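Local structure of dual specificity protein phosphatase 8 (Homo sapiens, 4JMK) at residues N27-V32 against Q83-S88; L19-M24 against P42-E47; I55-C60 against S126-F131; K62-L67 against L132-E137; L10-Q15 against D120-I125. The protein probably dephosphorylates phosphotyrosine, phosphoserine and phosphothreonine, damping mitogen-activated protein kinase signalling, and is represented here by its dual specificity phosphatase catalytic domain. The protein carries 1 engineered substitution. All blocks are in the same frame, centred on the assembly; numbering follows the deposited sequence.

Contact 1: N27-V32 against Q83-S88; sequences NGISYV and QVIVHS. Engineered in segment 83-88: Ser88 (natural residue Cys). With SO4 (sulfate ion), chain C.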
# COMPACT_ATOMS: atom_id res chain seq x y z
N ASN A 27 -16.53 8.61 -1.80
CA ASN A 27 -15.95 7.93 -0.64
C ASN A 27 -15.06 8.84 0.19
O ASN A 27 -14.39 8.38 1.13
CB ASN A 27 -15.14 6.71 -1.09
CG ASN A 27 -16.02 5.58 -1.53
OD1 ASN A 27 -16.44 4.76 -0.72
ND2 ASN A 27 -16.33 5.53 -2.83
N GLY A 28 -15.05 10.12 -0.16
CA GLY A 28 -14.28 11.11 0.57
C GLY A 28 -12.78 10.86 0.58
O GLY A 28 -12.09 11.24 1.52
N ILE A 29 -12.25 10.23 -0.47
CA ILE A 29 -10.81 9.94 -0.51
C ILE A 29 -9.99 11.13 -1.01
O ILE A 29 -10.16 11.58 -2.15
CB ILE A 29 -10.53 8.69 -1.38
CG1 ILE A 29 -11.31 7.50 -0.82
CG2 ILE A 29 -9.02 8.37 -1.39
CD1 ILE A 29 -11.27 6.27 -1.71
N SER A 30 -9.09 11.62 -0.16
CA SER A 30 -8.31 12.83 -0.46
C SER A 30 -6.81 12.58 -0.55
O SER A 30 -6.08 13.42 -1.08
CB SER A 30 -8.61 13.94 0.56
OG SER A 30 -8.09 13.65 1.86
N TYR A 31 -6.34 11.44 -0.04
CA TYR A 31 -4.93 11.05 -0.13
C TYR A 31 -4.73 9.91 -1.12
O TYR A 31 -5.54 8.98 -1.16
CB TYR A 31 -4.43 10.55 1.22
CG TYR A 31 -4.07 11.62 2.23
CD1 TYR A 31 -5.05 12.36 2.87
CD2 TYR A 31 -2.74 11.86 2.55
CE1 TYR A 31 -4.71 13.31 3.81
CE2 TYR A 31 -2.40 12.82 3.48
CZ TYR A 31 -3.39 13.54 4.10
OH TYR A 31 -3.04 14.49 5.03
N VAL A 32 -3.64 9.97 -1.88
CA VAL A 32 -3.32 8.95 -2.89
C VAL A 32 -1.86 8.52 -2.83
O VAL A 32 -0.94 9.36 -2.90
CB VAL A 32 -3.61 9.44 -4.32
CG1 VAL A 32 -3.08 8.41 -5.36
CG2 VAL A 32 -5.12 9.66 -4.52
N GLN A 83 -8.85 9.30 4.62
CA GLN A 83 -8.68 8.01 3.96
C GLN A 83 -7.66 8.16 2.84
O GLN A 83 -7.62 9.20 2.17
CB GLN A 83 -10.00 7.50 3.38
CG GLN A 83 -11.08 7.24 4.42
CD GLN A 83 -11.90 8.48 4.70
OE1 GLN A 83 -12.74 8.87 3.88
NE2 GLN A 83 -11.65 9.12 5.83
N VAL A 84 -6.84 7.13 2.63
CA VAL A 84 -5.85 7.12 1.56
C VAL A 84 -6.13 5.91 0.68
O VAL A 84 -6.50 4.84 1.19
CB VAL A 84 -4.40 7.08 2.12
CG1 VAL A 84 -4.24 5.95 3.13
CG2 VAL A 84 -3.37 6.94 1.01
N ILE A 85 -6.00 6.07 -0.63
CA ILE A 85 -6.04 4.92 -1.51
C ILE A 85 -4.64 4.63 -2.01
O ILE A 85 -3.91 5.54 -2.44
CB ILE A 85 -7.03 5.10 -2.69
CG1 ILE A 85 -7.06 3.84 -3.55
CG2 ILE A 85 -6.65 6.29 -3.52
CD1 ILE A 85 -7.92 3.98 -4.79
N VAL A 86 -4.27 3.36 -1.93
CA VAL A 86 -3.03 2.90 -2.51
C VAL A 86 -3.41 2.18 -3.80
O VAL A 86 -4.27 1.29 -3.79
CB VAL A 86 -2.33 1.91 -1.59
CG1 VAL A 86 -0.98 1.54 -2.18
CG2 VAL A 86 -2.14 2.53 -0.24
N HIS A 87 -2.79 2.57 -4.90
CA HIS A 87 -3.16 1.99 -6.19
C HIS A 87 -1.95 1.79 -7.07
O HIS A 87 -0.88 2.36 -6.84
CB HIS A 87 -4.17 2.89 -6.93
CG HIS A 87 -3.54 4.07 -7.60
ND1 HIS A 87 -3.09 4.04 -8.91
CD2 HIS A 87 -3.27 5.31 -7.14
CE1 HIS A 87 -2.57 5.21 -9.22
NE2 HIS A 87 -2.66 6.00 -8.17
N SER A 88 -2.12 0.94 -8.08
CA SER A 88 -1.17 0.86 -9.17
C SER A 88 -1.99 0.78 -10.44
O SER A 88 -3.07 1.37 -10.50
CB SER A 88 -0.25 -0.36 -8.98
OG SER A 88 -0.97 -1.45 -8.42
S SO4 C . -0.18 -3.88 -10.42
O1 SO4 C . -0.57 -2.81 -11.34
O2 SO4 C . 1.25 -3.76 -10.18
O3 SO4 C . -0.47 -5.16 -11.05
O4 SO4 C . -0.91 -3.80 -9.18
O HOH W 1 -9.43 11.62 2.90
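Tyr31 and Val84, then Val32 and Ile85, pair as parallel beta bridges, and the N-to-C directions of the short strand segments 29-32 and 83-87 diverge by 47°. Ile85 N donates to Tyr31 O at 3.0 Å; the bond from Tyr31 N to Gln83 O is weak. Near the start of both strands a water accepts from Ser30 OG and Gln83 N and donates to Gly28 O. On one face of the pair Tyr31 CB meets Val84 CB at 3.6 Å. On the other, Val32 and Ile85 lie side by side, CG2 to CG2 3.8 Å, while Ile29 crosses Ile85 at about a right angle. His87 has CG between the backbone N and carbonyl carbon (chi1 78°), and its CD2 edge meets Val32 CG1 in plane at 3.6 Å. Its ND1 donates almost straight (168°) to the carbonyl O of Ser88, engineered in place of the predicted nucleophilic cysteine; Ser88 OG contacts a sulfate. An alanine at His87 would probably leave Ser88 O without this donor and open a gap beside Val32 CG1. Helix 67-79 packs on Tyr31 and Val84, Met24 of helix 21-26 on Ile29, Val32 and Ile85, and strand 10-13 flanks 83-87.

Contact 2: L19-M24 against P42-E47; sequences LNKDLM and PDFICE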
# COMPACT_ATOMS: atom_id res chain seq x y z
N LEU A 19 -8.92 7.36 -10.81
CA LEU A 19 -9.22 8.41 -11.79
C LEU A 19 -10.72 8.66 -11.92
O LEU A 19 -11.14 9.60 -12.62
CB LEU A 19 -8.62 8.06 -13.15
CG LEU A 19 -7.09 8.01 -13.21
CD1 LEU A 19 -6.61 7.63 -14.61
CD2 LEU A 19 -6.49 9.34 -12.78
N ASN A 20 -11.51 7.84 -11.25
CA ASN A 20 -12.96 8.02 -11.23
C ASN A 20 -13.33 9.07 -10.18
O ASN A 20 -13.50 8.74 -9.00
CB ASN A 20 -13.63 6.68 -10.90
CG ASN A 20 -15.14 6.72 -11.04
OD1 ASN A 20 -15.79 7.70 -10.68
ND2 ASN A 20 -15.70 5.64 -11.55
N LYS A 21 -13.46 10.33 -10.61
CA LYS A 21 -13.67 11.42 -9.65
C LYS A 21 -14.87 11.19 -8.75
O LYS A 21 -14.81 11.40 -7.54
CB LYS A 21 -13.80 12.78 -10.35
CG LYS A 21 -13.91 13.95 -9.38
CD LYS A 21 -13.82 15.29 -10.10
CE LYS A 21 -15.17 15.72 -10.66
NZ LYS A 21 -16.16 16.03 -9.57
N ASP A 22 -15.97 10.73 -9.35
CA ASP A 22 -17.18 10.49 -8.58
C ASP A 22 -16.98 9.44 -7.50
O ASP A 22 -17.45 9.60 -6.38
CB ASP A 22 -18.33 10.08 -9.50
CG ASP A 22 -18.74 11.21 -10.43
OD1 ASP A 22 -18.39 12.38 -10.13
OD2 ASP A 22 -19.39 10.91 -11.45
N LEU A 23 -16.28 8.36 -7.83
CA LEU A 23 -16.02 7.31 -6.85
C LEU A 23 -15.16 7.85 -5.71
O LEU A 23 -15.43 7.59 -4.53
CB LEU A 23 -15.30 6.15 -7.52
CG LEU A 23 -14.99 4.95 -6.64
CD1 LEU A 23 -16.28 4.26 -6.20
CD2 LEU A 23 -14.06 3.98 -7.37
N MET A 24 -14.12 8.60 -6.07
CA MET A 24 -13.24 9.19 -5.07
C MET A 24 -13.97 10.21 -4.20
O MET A 24 -13.81 10.20 -2.98
CB MET A 24 -12.02 9.82 -5.75
CG MET A 24 -11.12 8.81 -6.45
SD MET A 24 -10.10 7.89 -5.27
CE MET A 24 -8.98 9.23 -4.80
N PRO A 42 -4.34 12.08 -10.21
CA PRO A 42 -5.61 12.65 -10.67
C PRO A 42 -5.54 14.16 -10.47
O PRO A 42 -4.95 14.62 -9.49
CB PRO A 42 -6.64 12.06 -9.71
CG PRO A 42 -5.94 10.92 -9.00
CD PRO A 42 -4.50 11.32 -8.95
N ASP A 43 -6.13 14.92 -11.39
CA ASP A 43 -6.06 16.37 -11.33
C ASP A 43 -6.70 16.92 -10.06
O ASP A 43 -6.32 17.99 -9.57
CB ASP A 43 -6.76 16.98 -12.55
CG ASP A 43 -5.89 16.94 -13.78
OD1 ASP A 43 -6.07 17.81 -14.67
OD2 ASP A 43 -5.01 16.05 -13.85
N PHE A 44 -7.68 16.17 -9.55
CA PHE A 44 -8.47 16.62 -8.40
C PHE A 44 -7.85 16.32 -7.04
O PHE A 44 -8.45 16.60 -6.00
CB PHE A 44 -9.90 16.05 -8.49
CG PHE A 44 -9.96 14.54 -8.64
CD1 PHE A 44 -9.88 13.71 -7.52
CD2 PHE A 44 -10.10 13.97 -9.89
CE1 PHE A 44 -9.95 12.33 -7.65
CE2 PHE A 44 -10.17 12.59 -10.03
CZ PHE A 44 -10.10 11.77 -8.91
N ILE A 45 -6.63 15.76 -7.05
CA ILE A 45 -5.90 15.45 -5.82
C ILE A 45 -4.80 16.49 -5.57
O ILE A 45 -4.05 16.84 -6.49
CB ILE A 45 -5.25 14.03 -5.89
CG1 ILE A 45 -6.33 12.94 -5.95
CG2 ILE A 45 -4.34 13.81 -4.70
CD1 ILE A 45 -7.30 12.92 -4.73
N CYS A 46 -4.68 16.96 -4.32
CA CYS A 46 -3.66 17.94 -3.92
C CYS A 46 -2.26 17.36 -3.83
O CYS A 46 -2.08 16.25 -3.32
CB CYS A 46 -3.99 18.52 -2.54
SG CYS A 46 -5.54 19.40 -2.52
N GLU A 47 -1.27 18.11 -4.30
CA GLU A 47 0.11 17.63 -4.27
C GLU A 47 0.56 17.21 -2.88
O GLU A 47 1.27 16.20 -2.72
CB GLU A 47 1.06 18.69 -4.84
CG GLU A 47 2.47 18.17 -5.07
CD GLU A 47 2.53 17.06 -6.11
OE1 GLU A 47 3.32 16.10 -5.93
OE2 GLU A 47 1.79 17.14 -7.12
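Phe44 presents a face to Lys21, whose CG sits 4.0 Å from the Phe44 ring centroid and 17° off the ring normal, a CH-pi contact made by the aliphatic stem. Pro42 CB lies on the opposite face, 3.5 Å above the plane of the Phe44 ring and toward its rim, so the ring is sandwiched between lysine and proline. Met24 crosses Phe44 at about a right angle and brings CB to 3.8 Å from Phe44 CE1. At the ring edge, near its plane, stands Leu19 O. Phe44 CB points toward the helix, and chi1 of 54° sets CG between the backbone N and carbonyl carbon. Around this ring the apolar ends fill in: Leu19 crosses Pro42 at about a right angle, its CD2 4.1 Å from Pro42 CB, and Met24 CE meets Ile45 CD1 at 4.1 Å. Each backbone has its own brace. Asn20 is the N-cap of helix 21-26, its OD1 accepting from Leu23 N at 3.0 Å with the donor above the carbonyl plane, and Pro42 to Ile45 form a type I beta turn. This is peripheral packing of the phosphatase alpha/beta fold, in which the connection from strand 29-34 to strand 50-52 folds over the capped first turn of a short helix.

Contact 3: I55-C60 against S126-F131; sequences INDNYC and SPNFNF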
# COMPACT_ATOMS: atom_id res chain seq x y z
N ILE A 55 7.80 2.61 -9.22
CA ILE A 55 8.26 1.25 -9.52
C ILE A 55 7.43 0.57 -10.61
O ILE A 55 6.23 0.79 -10.74
CB ILE A 55 8.24 0.37 -8.25
CG1 ILE A 55 6.82 0.28 -7.68
CG2 ILE A 55 9.21 0.90 -7.22
CD1 ILE A 55 6.68 -0.63 -6.47
N ASN A 56 8.10 -0.29 -11.39
CA ASN A 56 7.48 -1.11 -12.41
C ASN A 56 7.06 -2.47 -11.83
O ASN A 56 7.62 -2.90 -10.83
CB ASN A 56 8.48 -1.30 -13.56
CG ASN A 56 7.87 -1.91 -14.80
OD1 ASN A 56 8.24 -3.01 -15.22
ND2 ASN A 56 6.92 -1.19 -15.40
N ASP A 57 6.09 -3.14 -12.44
CA ASP A 57 5.67 -4.45 -11.93
C ASP A 57 6.44 -5.59 -12.58
O ASP A 57 6.01 -6.14 -13.60
CB ASP A 57 4.16 -4.67 -12.14
CG ASP A 57 3.67 -5.97 -11.52
OD1 ASP A 57 4.04 -6.27 -10.36
OD2 ASP A 57 2.91 -6.70 -12.20
N ASN A 58 7.58 -5.97 -12.00
CA ASN A 58 8.39 -7.03 -12.60
C ASN A 58 9.20 -7.81 -11.58
O ASN A 58 9.13 -7.54 -10.38
CB ASN A 58 9.30 -6.49 -13.72
CG ASN A 58 10.37 -5.54 -13.21
OD1 ASN A 58 11.20 -5.91 -12.38
ND2 ASN A 58 10.38 -4.32 -13.74
N TYR A 59 9.98 -8.77 -12.06
CA TYR A 59 10.68 -9.69 -11.16
C TYR A 59 11.99 -9.14 -10.60
O TYR A 59 12.59 -9.74 -9.71
CB TYR A 59 10.86 -11.07 -11.81
CG TYR A 59 9.58 -11.91 -11.81
CD1 TYR A 59 8.74 -11.94 -12.92
CD2 TYR A 59 9.22 -12.65 -10.68
CE1 TYR A 59 7.57 -12.70 -12.91
CE2 TYR A 59 8.05 -13.41 -10.66
CZ TYR A 59 7.23 -13.43 -11.78
OH TYR A 59 6.08 -14.19 -11.75
N CYS A 60 12.41 -7.98 -11.09
CA CYS A 60 13.67 -7.39 -10.63
C CYS A 60 13.50 -6.03 -9.97
O CYS A 60 14.46 -5.49 -9.41
CB CYS A 60 14.66 -7.29 -11.80
SG CYS A 60 14.88 -8.83 -12.69
N SER A 126 -2.64 -10.59 -6.63
CA SER A 126 -1.75 -11.66 -7.08
C SER A 126 -0.34 -11.11 -7.22
O SER A 126 0.17 -11.03 -8.33
CB SER A 126 -2.21 -12.20 -8.43
OG SER A 126 -1.33 -13.21 -8.89
N PRO A 127 0.28 -10.72 -6.09
CA PRO A 127 1.57 -10.02 -6.20
C PRO A 127 2.63 -10.94 -6.78
O PRO A 127 2.67 -12.15 -6.49
CB PRO A 127 1.91 -9.66 -4.74
CG PRO A 127 0.60 -9.78 -3.98
CD PRO A 127 -0.12 -10.90 -4.68
N ASN A 128 3.47 -10.39 -7.65
CA ASN A 128 4.50 -11.21 -8.25
C ASN A 128 5.46 -11.69 -7.15
O ASN A 128 5.55 -11.08 -6.07
CB ASN A 128 5.23 -10.48 -9.36
CG ASN A 128 6.56 -9.95 -8.93
OD1 ASN A 128 7.61 -10.48 -9.29
ND2 ASN A 128 6.54 -8.88 -8.15
N PHE A 129 6.11 -12.81 -7.40
CA PHE A 129 6.89 -13.47 -6.36
C PHE A 129 8.02 -12.59 -5.83
O PHE A 129 8.39 -12.67 -4.66
CB PHE A 129 7.47 -14.77 -6.90
CG PHE A 129 6.44 -15.81 -7.21
CD1 PHE A 129 6.51 -16.57 -8.37
CD2 PHE A 129 5.40 -16.06 -6.32
CE1 PHE A 129 5.57 -17.54 -8.65
CE2 PHE A 129 4.45 -17.03 -6.59
CZ PHE A 129 4.53 -17.77 -7.76
N ASN A 130 8.60 -11.79 -6.72
CA ASN A 130 9.67 -10.88 -6.33
C ASN A 130 9.21 -9.94 -5.20
O ASN A 130 9.91 -9.75 -4.20
CB ASN A 130 10.16 -10.11 -7.57
CG ASN A 130 11.07 -8.94 -7.22
OD1 ASN A 130 12.06 -9.10 -6.50
ND2 ASN A 130 10.74 -7.76 -7.75
N PHE A 131 8.01 -9.36 -5.34
CA PHE A 131 7.48 -8.48 -4.29
C PHE A 131 7.12 -9.23 -3.02
O PHE A 131 7.38 -8.76 -1.91
CB PHE A 131 6.25 -7.69 -4.80
CG PHE A 131 6.58 -6.72 -5.90
CD1 PHE A 131 5.61 -6.34 -6.81
CD2 PHE A 131 7.87 -6.21 -6.02
CE1 PHE A 131 5.93 -5.45 -7.84
CE2 PHE A 131 8.19 -5.32 -7.05
CZ PHE A 131 7.22 -4.94 -7.96
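Asp57 and Phe131 meet beside the phosphate-binding pocket of the dual specificity phosphatase fold, where a loop in the region that carries the general acid in this family lies against the capped start of helix 129-148. The Asp57 side chain is about 7 Å from that of Ser88, engineered at the predicted active-site position. Asp57 OD1 reaches Phe131 CE1 at 3.3 Å, with carboxylate and ring planes 38° apart, and also bonds to Ser93 OG. Asn56 O comes to the edge of the same ring in plane, 3.5 Å from Phe131 CZ. Asn128 is the N-cap; its OD1 accepts weakly from Asn130 N and stands over one face of the Tyr59 ring, 3.0 Å above the plane, amide and ring 81° apart. Across the interface Asn130 ND2 donates to Asn58 O at 3.1 Å, and it also bonds to Glu61 O. The loop holds its own shape through an Asx turn, Cys60 N to Asn58 OD1, and through Asn58 ND2, which donates in plane to a lone pair of Asn56 OD1 at 2.9 Å.

Contact 4: K62-L67 against L132-E137; sequences KLLPWL and LGQLLE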
# COMPACT_ATOMS: atom_id res chain seq x y z
N LYS A 62 12.55 -3.17 -7.29
CA LYS A 62 12.89 -3.18 -5.90
C LYS A 62 11.96 -2.22 -5.09
O LYS A 62 11.92 -1.00 -5.33
CB LYS A 62 14.38 -2.85 -5.81
CG LYS A 62 15.10 -3.41 -4.61
CD LYS A 62 16.06 -2.34 -4.10
CE LYS A 62 15.41 -0.96 -4.21
NZ LYS A 62 13.99 -0.92 -3.73
N LEU A 63 11.19 -2.79 -4.17
CA LEU A 63 10.15 -2.07 -3.45
C LEU A 63 10.59 -1.81 -2.00
O LEU A 63 10.07 -0.91 -1.33
CB LEU A 63 8.87 -2.91 -3.47
CG LEU A 63 7.62 -2.54 -2.66
CD1 LEU A 63 7.20 -1.11 -2.92
CD2 LEU A 63 6.47 -3.50 -2.97
N LEU A 64 11.55 -2.59 -1.52
CA LEU A 64 11.93 -2.61 -0.10
C LEU A 64 12.16 -1.27 0.66
O LEU A 64 11.54 -1.06 1.73
CB LEU A 64 13.13 -3.54 0.14
CG LEU A 64 12.86 -4.84 0.90
CD1 LEU A 64 14.14 -5.66 0.96
CD2 LEU A 64 12.34 -4.54 2.29
N PRO A 65 13.02 -0.37 0.12
CA PRO A 65 13.33 0.92 0.74
C PRO A 65 12.26 1.94 0.55
O PRO A 65 12.47 3.06 0.98
CB PRO A 65 14.54 1.41 -0.06
CG PRO A 65 14.29 0.85 -1.38
CD PRO A 65 13.83 -0.53 -1.07
N TRP A 66 11.15 1.60 -0.10
CA TRP A 66 10.02 2.52 -0.20
C TRP A 66 8.97 2.19 0.83
O TRP A 66 8.04 2.96 1.03
CB TRP A 66 9.38 2.44 -1.59
CG TRP A 66 10.22 3.03 -2.67
CD1 TRP A 66 10.92 2.37 -3.64
CD2 TRP A 66 10.43 4.43 -2.91
NE1 TRP A 66 11.56 3.26 -4.46
CE2 TRP A 66 11.28 4.54 -4.03
CE3 TRP A 66 9.99 5.60 -2.28
CZ2 TRP A 66 11.69 5.78 -4.54
CZ3 TRP A 66 10.40 6.82 -2.79
CH2 TRP A 66 11.24 6.90 -3.91
N LEU A 67 9.11 1.04 1.49
CA LEU A 67 8.05 0.56 2.38
C LEU A 67 7.87 1.44 3.62
O LEU A 67 6.76 1.82 3.95
CB LEU A 67 8.28 -0.91 2.77
CG LEU A 67 8.11 -1.90 1.61
CD1 LEU A 67 8.41 -3.35 2.04
CD2 LEU A 67 6.71 -1.78 1.02
N LEU A 132 6.54 -10.42 -3.17
CA LEU A 132 6.23 -11.24 -1.99
C LEU A 132 7.50 -11.59 -1.19
O LEU A 132 7.49 -11.58 0.05
CB LEU A 132 5.47 -12.51 -2.40
CG LEU A 132 4.01 -12.32 -2.82
CD1 LEU A 132 3.41 -13.66 -3.24
CD2 LEU A 132 3.21 -11.70 -1.68
N GLY A 133 8.59 -11.89 -1.89
CA GLY A 133 9.86 -12.17 -1.22
C GLY A 133 10.41 -10.96 -0.48
O GLY A 133 10.99 -11.09 0.61
N GLN A 134 10.25 -9.77 -1.06
CA GLN A 134 10.66 -8.54 -0.38
C GLN A 134 9.86 -8.31 0.90
O GLN A 134 10.39 -7.78 1.87
CB GLN A 134 10.62 -7.34 -1.35
CG GLN A 134 11.67 -7.45 -2.45
CD GLN A 134 11.55 -6.38 -3.53
OE1 GLN A 134 11.38 -5.20 -3.23
NE2 GLN A 134 11.65 -6.79 -4.79
N LEU A 135 8.60 -8.74 0.92
CA LEU A 135 7.84 -8.77 2.18
C LEU A 135 8.48 -9.64 3.25
O LEU A 135 8.54 -9.26 4.43
CB LEU A 135 6.41 -9.28 1.95
CG LEU A 135 5.42 -8.42 1.20
CD1 LEU A 135 4.09 -9.15 1.15
CD2 LEU A 135 5.28 -7.08 1.92
N LEU A 136 8.93 -10.84 2.87
CA LEU A 136 9.66 -11.69 3.81
C LEU A 136 10.88 -10.98 4.37
O LEU A 136 11.13 -11.04 5.58
CB LEU A 136 10.12 -13.00 3.15
CG LEU A 136 9.26 -14.25 3.30
CD1 LEU A 136 10.10 -15.53 3.12
CD2 LEU A 136 8.56 -14.26 4.62
N GLU A 137 11.65 -10.32 3.51
CA GLU A 137 12.88 -9.64 3.95
C GLU A 137 12.53 -8.44 4.82
O GLU A 137 13.25 -8.13 5.76
CB GLU A 137 13.73 -9.16 2.77
CG GLU A 137 14.91 -10.06 2.42
CD GLU A 137 15.76 -10.40 3.62
OE1 GLU A 137 15.62 -11.53 4.13
OE2 GLU A 137 16.57 -9.56 4.07
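Gln134 OE1 receives two backbone N-H groups of the facing loop. Leu63 N donates at 2.6 Å and 164°, in the carbonyl plane and onto a lone pair; the bond from Leu64 N, 3.1 Å from Gln134 OE1, is weak. Beside them Leu64 crosses the stem obliquely, CG 4.0 Å from Gln134 CB, and its CD1 lies 4.0 Å from Glu137 CB. Gln134 reaches the loop with its chain extended (CD anti to CA, chi2 173°). The amide is held from its other end too, NE2 bonding to Glu61 O and Asn130 OD1, which would fix its rotation. An alanine at Gln134 would probably leave the Leu63 and Leu64 N-H groups without this acceptor, while CB could still touch Leu64. Further out, Trp66 N bonds to Leu63 O at 3.0 Å within the loop, and the Glu137 carboxylate turns to a salt bridge with Arg140. Leu63 and Leu135 both pack on helix 94-107, Leu64 and Leu67 on Tyr138, so helix 129-148 grips the lead-in to helix 67-79.

Contact 5: L10-Q15 against D120-I125; sequences LYLGSQ and DRRPSI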
# COMPACT_ATOMS: atom_id res chain seq x y z
N LEU A 10 -7.79 2.97 4.98
CA LEU A 10 -6.93 2.45 3.90
C LEU A 10 -7.69 1.66 2.84
O LEU A 10 -8.28 0.59 3.13
CB LEU A 10 -5.81 1.58 4.52
CG LEU A 10 -4.87 0.88 3.53
CD1 LEU A 10 -4.04 1.92 2.78
CD2 LEU A 10 -3.96 -0.08 4.28
N TYR A 11 -7.65 2.18 1.61
CA TYR A 11 -8.25 1.55 0.44
C TYR A 11 -7.18 1.04 -0.51
O TYR A 11 -6.07 1.59 -0.57
CB TYR A 11 -9.11 2.56 -0.33
CG TYR A 11 -10.36 2.96 0.39
CD1 TYR A 11 -10.32 3.89 1.41
CD2 TYR A 11 -11.60 2.42 0.04
CE1 TYR A 11 -11.46 4.27 2.08
CE2 TYR A 11 -12.75 2.80 0.70
CZ TYR A 11 -12.68 3.73 1.72
OH TYR A 11 -13.81 4.12 2.40
N LEU A 12 -7.53 0.00 -1.28
CA LEU A 12 -6.64 -0.58 -2.28
C LEU A 12 -7.39 -0.64 -3.61
O LEU A 12 -8.52 -1.14 -3.66
CB LEU A 12 -6.21 -1.98 -1.82
CG LEU A 12 -5.21 -2.80 -2.63
CD1 LEU A 12 -3.96 -1.98 -2.87
CD2 LEU A 12 -4.89 -4.11 -1.91
N GLY A 13 -6.81 -0.12 -4.68
CA GLY A 13 -7.55 -0.06 -5.94
C GLY A 13 -6.68 0.05 -7.17
O GLY A 13 -5.46 -0.13 -7.10
N SER A 14 -7.33 0.33 -8.31
CA SER A 14 -6.69 0.35 -9.62
C SER A 14 -6.56 1.78 -10.15
O SER A 14 -7.12 2.71 -9.57
CB SER A 14 -7.52 -0.43 -10.62
OG SER A 14 -8.78 0.21 -10.84
N GLN A 15 -5.85 1.93 -11.26
CA GLN A 15 -5.80 3.22 -11.94
C GLN A 15 -7.21 3.70 -12.30
O GLN A 15 -7.54 4.87 -12.10
CB GLN A 15 -4.92 3.14 -13.21
CG GLN A 15 -5.02 4.41 -14.06
CD GLN A 15 -4.06 4.40 -15.23
OE1 GLN A 15 -2.85 4.26 -15.05
NE2 GLN A 15 -4.59 4.54 -16.43
N ASP A 120 -8.08 -11.91 1.55
CA ASP A 120 -9.48 -12.15 1.90
C ASP A 120 -10.41 -11.02 1.47
O ASP A 120 -11.56 -11.26 1.11
CB ASP A 120 -9.64 -12.36 3.41
CG ASP A 120 -9.13 -13.70 3.88
OD1 ASP A 120 -8.89 -13.83 5.10
OD2 ASP A 120 -8.95 -14.61 3.04
N ARG A 121 -9.92 -9.78 1.52
CA ARG A 121 -10.76 -8.62 1.24
C ARG A 121 -10.72 -8.21 -0.23
O ARG A 121 -11.68 -7.67 -0.77
CB ARG A 121 -10.37 -7.45 2.17
CG ARG A 121 -10.79 -7.70 3.64
CD ARG A 121 -9.91 -6.99 4.66
NE ARG A 121 -10.39 -7.25 6.02
CZ ARG A 121 -10.06 -8.32 6.74
NH1 ARG A 121 -9.24 -9.25 6.25
NH2 ARG A 121 -10.56 -8.48 7.96
N ARG A 122 -9.60 -8.50 -0.89
CA ARG A 122 -9.46 -8.25 -2.32
C ARG A 122 -8.89 -9.51 -2.99
O ARG A 122 -7.69 -9.61 -3.24
CB ARG A 122 -8.55 -7.04 -2.55
CG ARG A 122 -8.46 -6.55 -4.00
CD ARG A 122 -7.71 -5.22 -4.09
NE ARG A 122 -7.49 -4.80 -5.48
CZ ARG A 122 -8.35 -4.08 -6.19
NH1 ARG A 122 -9.50 -3.69 -5.65
NH2 ARG A 122 -8.07 -3.75 -7.44
N PRO A 123 -9.77 -10.50 -3.25
CA PRO A 123 -9.35 -11.83 -3.73
C PRO A 123 -8.56 -11.79 -5.04
O PRO A 123 -7.81 -12.73 -5.32
CB PRO A 123 -10.68 -12.56 -3.95
CG PRO A 123 -11.63 -11.91 -3.01
CD PRO A 123 -11.21 -10.46 -2.96
N SER A 124 -8.74 -10.74 -5.82
CA SER A 124 -8.04 -10.62 -7.09
C SER A 124 -6.54 -10.30 -6.95
O SER A 124 -5.82 -10.33 -7.96
CB SER A 124 -8.71 -9.56 -7.97
OG SER A 124 -8.63 -8.26 -7.40
N ILE A 125 -6.05 -9.99 -5.75
CA ILE A 125 -4.63 -9.64 -5.67
C ILE A 125 -3.79 -10.85 -6.03
O ILE A 125 -4.19 -11.99 -5.79
CB ILE A 125 -4.17 -9.08 -4.29
CG1 ILE A 125 -4.23 -10.13 -3.19
CG2 ILE A 125 -4.94 -7.81 -3.92
CD1 ILE A 125 -3.40 -9.77 -1.97
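The Arg122 guanidinium lays one face over the backbone of Leu12 and Gly13, with Gly13 CA 3.8 Å above its plane; on the opposite face Ser124 OG stands 4.0 Å above that plane. Both backbone contacts are offset toward the rim. In the phosphatase fold this joins strand 10-13 to the turn that follows helix 111-121, close to the phosphate-binding P-loop. Leu12 O is 3.4 Å from Arg122 NH1 but the angle is poor for a bond, and the guanidinium finds its acceptors elsewhere. NH1 bonds to Thr4 OG1, NE to Gly91 O, and NH2 weakly to Ala90 O, which ties this second-shell arginine to backbone of the P-loop. Arg122 CG is anti to the backbone N (chi1 -172°), and the chain stays extended on to NE (chi3 174°); its CD passes Leu12, 3.7 Å from Leu12 CD2. Arg122 also opens a type I turn, closed by Ile125 N to Arg122 O at 3.0 Å. That turn brings Ile125 CG2 to 4.2 Å from Leu12 CD2.

Overall arrangement
All five contacts lie within one catalytic domain. Contacts 1 and 5 share its sheet through neighbouring strands 83-87 and 10-13; their centres are 12 Å apart and backbone bonds join Tyr11 to Val84 and Val86. Contact 2 adjoins contact 1, centres 9 Å apart, with Met24 and Ile45 packing on Val32. Across the chain's centre from contact 1, at about 22 Å, contacts 3 and 4 both use helix 129-148 and touch through Ile55 and Leu63. Along the chain contact 5 brackets contacts 1 and 2, while contacts 3 and 4 interleave. Contacts 1, 3 and 5 lie nearest the predicted active-site position, whereas contacts 2 and 4 are packing farther from it.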